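Local coordinates for protein D-glyceraldehyde dehydrogenase (NADP(+)) (Thermoplasma acidophilum, PDB 5IZD) that oxidises D-glyceraldehyde to glycerate with NADP+ in the non-phosphorylated Entner-Doudoroff pathway, working as a homotetrameric member of the aldehyde dehydrogenase family, at residues I67-E81 against W183-K195. Numbering follows the deposited sequence.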
loop_
_atom_site.group_PDB
_atom_site.type_symbol
_atom_site.label_atom_id
_atom_site.label_comp_id
_atom_site.label_asym_id
_atom_site.label_seq_id
_atom_site.Cartn_x
_atom_site.Cartn_y
_atom_site.Cartn_z
ATOM N N ILE A 67 4.306 -9.266 -24.642
ATOM C CA ILE A 67 5.143 -10.438 -25.005
ATOM C C ILE A 67 4.816 -11.606 -24.062
ATOM O O ILE A 67 4.622 -12.720 -24.521
ATOM C CB ILE A 67 6.655 -10.125 -24.902
ATOM C CG1 ILE A 67 7.075 -9.091 -25.939
ATOM C CG2 ILE A 67 7.462 -11.411 -25.051
ATOM C CD1 ILE A 67 8.440 -8.438 -25.679
ATOM N N ILE A 68 4.705 -11.339 -22.762
ATOM C CA ILE A 68 4.380 -12.400 -21.810
ATOM C C ILE A 68 2.970 -12.972 -22.034
ATOM O O ILE A 68 2.780 -14.236 -21.914
ATOM C CB ILE A 68 4.558 -11.933 -20.345
ATOM C CG1 ILE A 68 6.033 -11.608 -20.049
ATOM C CG2 ILE A 68 4.005 -12.942 -19.331
ATOM C CD1 ILE A 68 6.237 -10.652 -18.901
ATOM N N TYR A 69 2.003 -12.098 -22.365
ATOM C CA TYR A 69 0.632 -12.561 -22.680
ATOM C C TYR A 69 0.569 -13.469 -23.953
ATOM O O TYR A 69 -0.154 -14.459 -24.001
ATOM C CB TYR A 69 -0.354 -11.387 -22.855
ATOM C CG TYR A 69 -0.797 -10.643 -21.576
ATOM C CD1 TYR A 69 -1.336 -11.319 -20.484
ATOM C CD2 TYR A 69 -0.705 -9.242 -21.498
ATOM C CE1 TYR A 69 -1.807 -10.628 -19.366
ATOM C CE2 TYR A 69 -1.122 -8.534 -20.364
ATOM C CZ TYR A 69 -1.657 -9.227 -19.296
ATOM O OH TYR A 69 -2.104 -8.536 -18.200
ATOM N N ARG A 70 1.379 -13.126 -24.935
ATOM C CA ARG A 70 1.529 -13.852 -26.180
ATOM C C ARG A 70 2.001 -15.262 -25.821
ATOM O O ARG A 70 1.391 -16.199 -26.218
ATOM C CB ARG A 70 2.522 -13.141 -27.070
ATOM C CG ARG A 70 2.256 -13.282 -28.559
ATOM C CD ARG A 70 2.307 -11.922 -29.251
ATOM N NE ARG A 70 3.661 -11.440 -29.275
ATOM C CZ ARG A 70 4.005 -10.175 -29.219
ATOM N NH1 ARG A 70 5.279 -9.857 -29.243
ATOM N NH2 ARG A 70 3.077 -9.240 -29.160
ATOM N N ALA A 71 3.066 -15.370 -25.036
ATOM C CA ALA A 71 3.566 -16.668 -24.507
ATOM C C ALA A 71 2.477 -17.470 -23.826
ATOM O O ALA A 71 2.271 -18.627 -24.127
ATOM C CB ALA A 71 4.733 -16.507 -23.571
ATOM N N LYS A 72 1.751 -16.823 -22.931
ATOM C CA LYS A 72 0.586 -17.460 -22.357
ATOM C C LYS A 72 -0.378 -18.043 -23.426
ATOM O O LYS A 72 -0.722 -19.210 -23.320
ATOM C CB LYS A 72 -0.200 -16.542 -21.465
ATOM C CG LYS A 72 -1.146 -17.344 -20.586
ATOM C CD LYS A 72 -2.360 -16.572 -20.185
ATOM C CE LYS A 72 -3.271 -16.247 -21.333
ATOM N NZ LYS A 72 -4.495 -15.681 -20.720
ATOM N N GLU A 73 -0.787 -17.242 -24.415
ATOM C CA GLU A 73 -1.702 -17.718 -25.471
ATOM C C GLU A 73 -1.124 -18.909 -26.284
ATOM O O GLU A 73 -1.874 -19.815 -26.610
ATOM C CB GLU A 73 -2.082 -16.621 -26.446
ATOM C CG GLU A 73 -2.842 -15.449 -25.809
ATOM C CD GLU A 73 -2.722 -14.157 -26.638
ATOM O OE1 GLU A 73 -2.839 -14.192 -27.897
ATOM O OE2 GLU A 73 -2.499 -13.107 -26.042
ATOM N N LEU A 74 0.169 -18.864 -26.610
ATOM C CA LEU A 74 0.846 -19.961 -27.354
ATOM C C LEU A 74 0.910 -21.228 -26.539
ATOM O O LEU A 74 0.661 -22.267 -27.050
ATOM C CB LEU A 74 2.253 -19.570 -27.797
ATOM C CG LEU A 74 2.325 -18.491 -28.872
ATOM C CD1 LEU A 74 3.778 -18.177 -29.141
ATOM C CD2 LEU A 74 1.658 -18.951 -30.157
ATOM N N ILE A 75 1.162 -21.110 -25.236
ATOM C CA ILE A 75 1.171 -22.237 -24.313
ATOM C C ILE A 75 -0.217 -22.843 -24.298
ATOM O O ILE A 75 -0.378 -24.044 -24.491
ATOM C CB ILE A 75 1.690 -21.819 -22.910
ATOM C CG1 ILE A 75 3.188 -21.525 -22.993
ATOM C CG2 ILE A 75 1.433 -22.899 -21.876
ATOM C CD1 ILE A 75 3.840 -21.023 -21.707
ATOM N N GLU A 76 -1.226 -22.003 -24.162
ATOM C CA GLU A 76 -2.635 -22.444 -24.118
ATOM C C GLU A 76 -3.077 -23.210 -25.377
ATOM O O GLU A 76 -3.696 -24.261 -25.293
ATOM C CB GLU A 76 -3.493 -21.205 -24.003
ATOM C CG GLU A 76 -4.850 -21.333 -23.353
ATOM C CD GLU A 76 -5.283 -19.976 -22.795
ATOM O OE1 GLU A 76 -4.950 -18.866 -23.369
ATOM O OE2 GLU A 76 -5.968 -20.044 -21.767
ATOM N N LYS A 77 -2.746 -22.647 -26.538
ATOM C CA LYS A 77 -3.081 -23.232 -27.828
ATOM C C LYS A 77 -2.481 -24.645 -27.993
ATOM O O LYS A 77 -3.103 -25.517 -28.564
ATOM C CB LYS A 77 -2.575 -22.314 -28.969
ATOM N N ASN A 78 -1.288 -24.850 -27.446
ATOM C CA ASN A 78 -0.512 -26.077 -27.625
ATOM C C ASN A 78 -0.324 -26.862 -26.344
ATOM O O ASN A 78 0.614 -27.659 -26.252
ATOM C CB ASN A 78 0.845 -25.650 -28.130
ATOM C CG ASN A 78 0.775 -25.006 -29.481
ATOM O OD1 ASN A 78 0.690 -25.709 -30.459
ATOM N ND2 ASN A 78 0.813 -23.667 -29.543
ATOM N N ARG A 79 -1.182 -26.593 -25.359
ATOM C CA ARG A 79 -1.114 -27.158 -24.006
ATOM C C ARG A 79 -0.910 -28.642 -23.911
ATOM O O ARG A 79 -0.145 -29.102 -23.127
ATOM C CB ARG A 79 -2.245 -26.694 -23.097
ATOM C CG ARG A 79 -3.646 -27.032 -23.513
ATOM C CD ARG A 79 -4.636 -26.622 -22.447
ATOM N NE ARG A 79 -4.405 -27.356 -21.240
ATOM C CZ ARG A 79 -4.741 -26.976 -20.028
ATOM N NH1 ARG A 79 -4.481 -27.768 -19.025
ATOM N NH2 ARG A 79 -5.338 -25.820 -19.814
ATOM N N ALA A 80 -1.614 -29.366 -24.745
ATOM C CA ALA A 80 -1.467 -30.810 -24.843
ATOM C C ALA A 80 -0.008 -31.293 -24.920
ATOM O O ALA A 80 0.339 -32.272 -24.271
ATOM C CB ALA A 80 -2.237 -31.349 -26.064
ATOM N N GLU A 81 0.833 -30.616 -25.692
ATOM C CA GLU A 81 2.238 -31.011 -25.809
ATOM C C GLU A 81 2.954 -30.927 -24.434
ATOM O O GLU A 81 3.738 -31.801 -24.036
ATOM C CB GLU A 81 2.953 -30.136 -26.837
ATOM C CG GLU A 81 2.476 -30.315 -28.285
ATOM C CD GLU A 81 3.184 -29.310 -29.215
ATOM O OE1 GLU A 81 4.052 -28.530 -28.721
ATOM O OE2 GLU A 81 2.861 -29.231 -30.407
ATOM N N TRP A 183 10.516 -26.538 -23.224
ATOM C CA TRP A 183 9.307 -26.290 -24.008
ATOM C C TRP A 183 8.667 -24.889 -23.678
ATOM O O TRP A 183 8.289 -24.117 -24.592
ATOM C CB TRP A 183 8.337 -27.441 -23.825
ATOM C CG TRP A 183 7.098 -27.381 -24.639
ATOM C CD1 TRP A 183 6.883 -28.012 -25.812
ATOM C CD2 TRP A 183 5.868 -26.638 -24.338
ATOM N NE1 TRP A 183 5.611 -27.741 -26.269
ATOM C CE2 TRP A 183 4.954 -26.935 -25.371
ATOM C CE3 TRP A 183 5.461 -25.814 -23.302
ATOM C CZ2 TRP A 183 3.667 -26.382 -25.421
ATOM C CZ3 TRP A 183 4.145 -25.259 -23.318
ATOM C CH2 TRP A 183 3.278 -25.547 -24.384
ATOM N N ILE A 184 8.642 -24.550 -22.404
ATOM C CA ILE A 184 8.140 -23.251 -21.959
ATOM C C ILE A 184 8.995 -22.128 -22.487
ATOM O O ILE A 184 8.461 -21.182 -23.049
ATOM C CB ILE A 184 8.035 -23.190 -20.416
ATOM C CG1 ILE A 184 6.893 -24.101 -19.982
ATOM C CG2 ILE A 184 7.758 -21.772 -19.935
ATOM C CD1 ILE A 184 6.935 -24.495 -18.541
ATOM N N VAL A 185 10.310 -22.280 -22.361
ATOM C CA VAL A 185 11.282 -21.330 -22.872
ATOM C C VAL A 185 11.070 -21.054 -24.359
ATOM O O VAL A 185 11.111 -19.895 -24.788
ATOM C CB VAL A 185 12.741 -21.805 -22.608
ATOM C CG1 VAL A 185 13.758 -20.976 -23.387
ATOM C CG2 VAL A 185 13.054 -21.720 -21.098
ATOM N N ARG A 186 10.862 -22.120 -25.124
ATOM C CA ARG A 186 10.640 -22.017 -26.574
ATOM C C ARG A 186 9.357 -21.205 -26.815
ATOM O O ARG A 186 9.364 -20.334 -27.671
ATOM C CB ARG A 186 10.609 -23.401 -27.237
ATOM C CG ARG A 186 10.480 -23.425 -28.782
ATOM C CD ARG A 186 10.673 -24.832 -29.355
ATOM N NE ARG A 186 12.059 -25.325 -29.209
ATOM C CZ ARG A 186 13.089 -25.079 -30.049
ATOM N NH1 ARG A 186 12.955 -24.336 -31.156
ATOM N NH2 ARG A 186 14.302 -25.600 -29.780
ATOM N N LYS A 187 8.304 -21.398 -26.005
ATOM C CA LYS A 187 7.094 -20.582 -26.157
ATOM C C LYS A 187 7.352 -19.089 -25.912
ATOM O O LYS A 187 6.847 -18.254 -26.642
ATOM C CB LYS A 187 5.923 -21.133 -25.324
ATOM C CG LYS A 187 5.427 -22.487 -25.828
ATOM C CD LYS A 187 4.565 -22.349 -27.079
ATOM C CE LYS A 187 4.329 -23.704 -27.731
ATOM N NZ LYS A 187 5.555 -24.139 -28.465
ATOM N N PHE A 188 8.151 -18.762 -24.906
ATOM C CA PHE A 188 8.566 -17.381 -24.675
ATOM C C PHE A 188 9.372 -16.808 -25.850
ATOM O O PHE A 188 9.135 -15.637 -26.297
ATOM C CB PHE A 188 9.335 -17.262 -23.356
ATOM C CG PHE A 188 8.453 -17.071 -22.199
ATOM C CD1 PHE A 188 7.880 -18.158 -21.578
ATOM C CD2 PHE A 188 8.128 -15.796 -21.762
ATOM C CE1 PHE A 188 7.060 -17.997 -20.474
ATOM C CE2 PHE A 188 7.288 -15.638 -20.669
ATOM C CZ PHE A 188 6.743 -16.744 -20.029
ATOM N N VAL A 189 10.303 -17.621 -26.353
ATOM C CA VAL A 189 11.018 -17.290 -27.596
ATOM C C VAL A 189 10.055 -17.027 -28.781
ATOM O O VAL A 189 10.103 -15.932 -29.394
ATOM C CB VAL A 189 12.105 -18.331 -27.990
ATOM C CG1 VAL A 189 12.785 -17.937 -29.302
ATOM C CG2 VAL A 189 13.171 -18.371 -26.910
ATOM N N GLU A 190 9.154 -17.948 -29.060
ATOM C CA GLU A 190 8.198 -17.746 -30.146
ATOM C C GLU A 190 7.272 -16.537 -29.915
ATOM O O GLU A 190 6.784 -15.973 -30.868
ATOM C CB GLU A 190 7.389 -19.020 -30.403
ATOM C CG GLU A 190 8.248 -20.195 -30.886
ATOM C CD GLU A 190 7.611 -21.582 -30.713
ATOM O OE1 GLU A 190 8.200 -22.557 -31.284
ATOM O OE2 GLU A 190 6.550 -21.717 -30.031
ATOM N N ALA A 191 7.043 -16.119 -28.658
ATOM C CA ALA A 191 6.217 -14.953 -28.362
ATOM C C ALA A 191 6.954 -13.624 -28.594
ATOM O O ALA A 191 6.328 -12.544 -28.458
ATOM C CB ALA A 191 5.699 -15.024 -26.935
ATOM N N GLY A 192 8.270 -13.671 -28.889
ATOM C CA GLY A 192 9.071 -12.451 -29.139
ATOM C C GLY A 192 9.998 -11.923 -28.048
ATOM O O GLY A 192 10.445 -10.774 -28.139
ATOM N N VAL A 193 10.322 -12.720 -27.023
ATOM C CA VAL A 193 11.329 -12.266 -26.036
ATOM C C VAL A 193 12.622 -11.899 -26.787
ATOM O O VAL A 193 13.128 -12.716 -27.473
ATOM C CB VAL A 193 11.645 -13.336 -24.963
ATOM C CG1 VAL A 193 12.844 -12.923 -24.124
ATOM C CG2 VAL A 193 10.449 -13.512 -24.068
ATOM N N PRO A 194 13.149 -10.673 -26.622
ATOM C CA PRO A 194 14.373 -10.330 -27.357
ATOM C C PRO A 194 15.611 -11.165 -26.971
ATOM O O PRO A 194 15.660 -11.732 -25.846
ATOM C CB PRO A 194 14.609 -8.859 -27.014
ATOM C CG PRO A 194 13.356 -8.350 -26.397
ATOM C CD PRO A 194 12.705 -9.572 -25.758
ATOM N N LYS A 195 16.631 -11.164 -27.852
ATOM C CA LYS A 195 17.837 -11.990 -27.655
ATOM C C LYS A 195 18.619 -11.532 -26.431
ATOM O O LYS A 195 18.786 -10.353 -26.179
ATOM C CB LYS A 195 18.735 -12.104 -28.956
ATOM C CG LYS A 195 19.900 -11.127 -29.040
ATOM C CD LYS A 195 20.785 -11.286 -30.253
ATOM C CE LYS A 195 22.017 -10.405 -30.108
#
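Ala71 and Ala191 face each other where helix 67-77 meets the C-terminal end of helix 183-190, their CB atoms 3.8 Å apart; the helix axes approach to 8.2 Å at an angle of 126°. With no bulk beyond CB, the two alanines bring their CA atoms to 5.0 Å, and the CB of Ala191 sits beside the backbone of Ile67 and Ala71. Ala71 CB also lies 3.8 Å from the centroid of the Phe188 ring, almost on the ring normal, a CH-pi contact over the face, while Ile68 CG1 meets the ring edge. Further apolar contacts extend both ways: CG2 of Ile67 packs on CG2 of Val193, and Ile75 crosses the Lys187 stem while its CG1 and CG2 touch Trp183 CZ3. Leu74 CB rests on Lys187 CD, and its CD1 reaches Glu190 CB.

Polar bonds flank the apolar seam. Arg70, its chain bent at chi2 and chi3, brings NE and NH1 side-on to the one carbonyl oxygen of Ala191, each 3.0 Å away and neither bond straight. That carbonyl precedes Gly192, whose positive phi (102°) belongs to the Schellman motif ending the helix. With chi1 at -176°, the indole of Trp183 swings out toward helix 79-90, where NE1 gives a nearly straight 3.0 Å bond to the anti lone pair of Glu81 OE1, in the ring plane. Lys187 sets CE above one indole face, toward the rim, and sends NZ to Glu190 OE2 in a salt bridge. Asn78 ND2 bonds back to Leu74 O, holding the amide near Lys187 CE.

Helix 153-164 backs Ile68, Ile184 and Phe188. The seam joins helices 39-77 and 79-90 to helix 178-190, which links strands 168-172 and 198-200 of the Rossmann-like NADP-binding sheet; Arg70's positive guanidinium would suit the negative end of that helix's dipole.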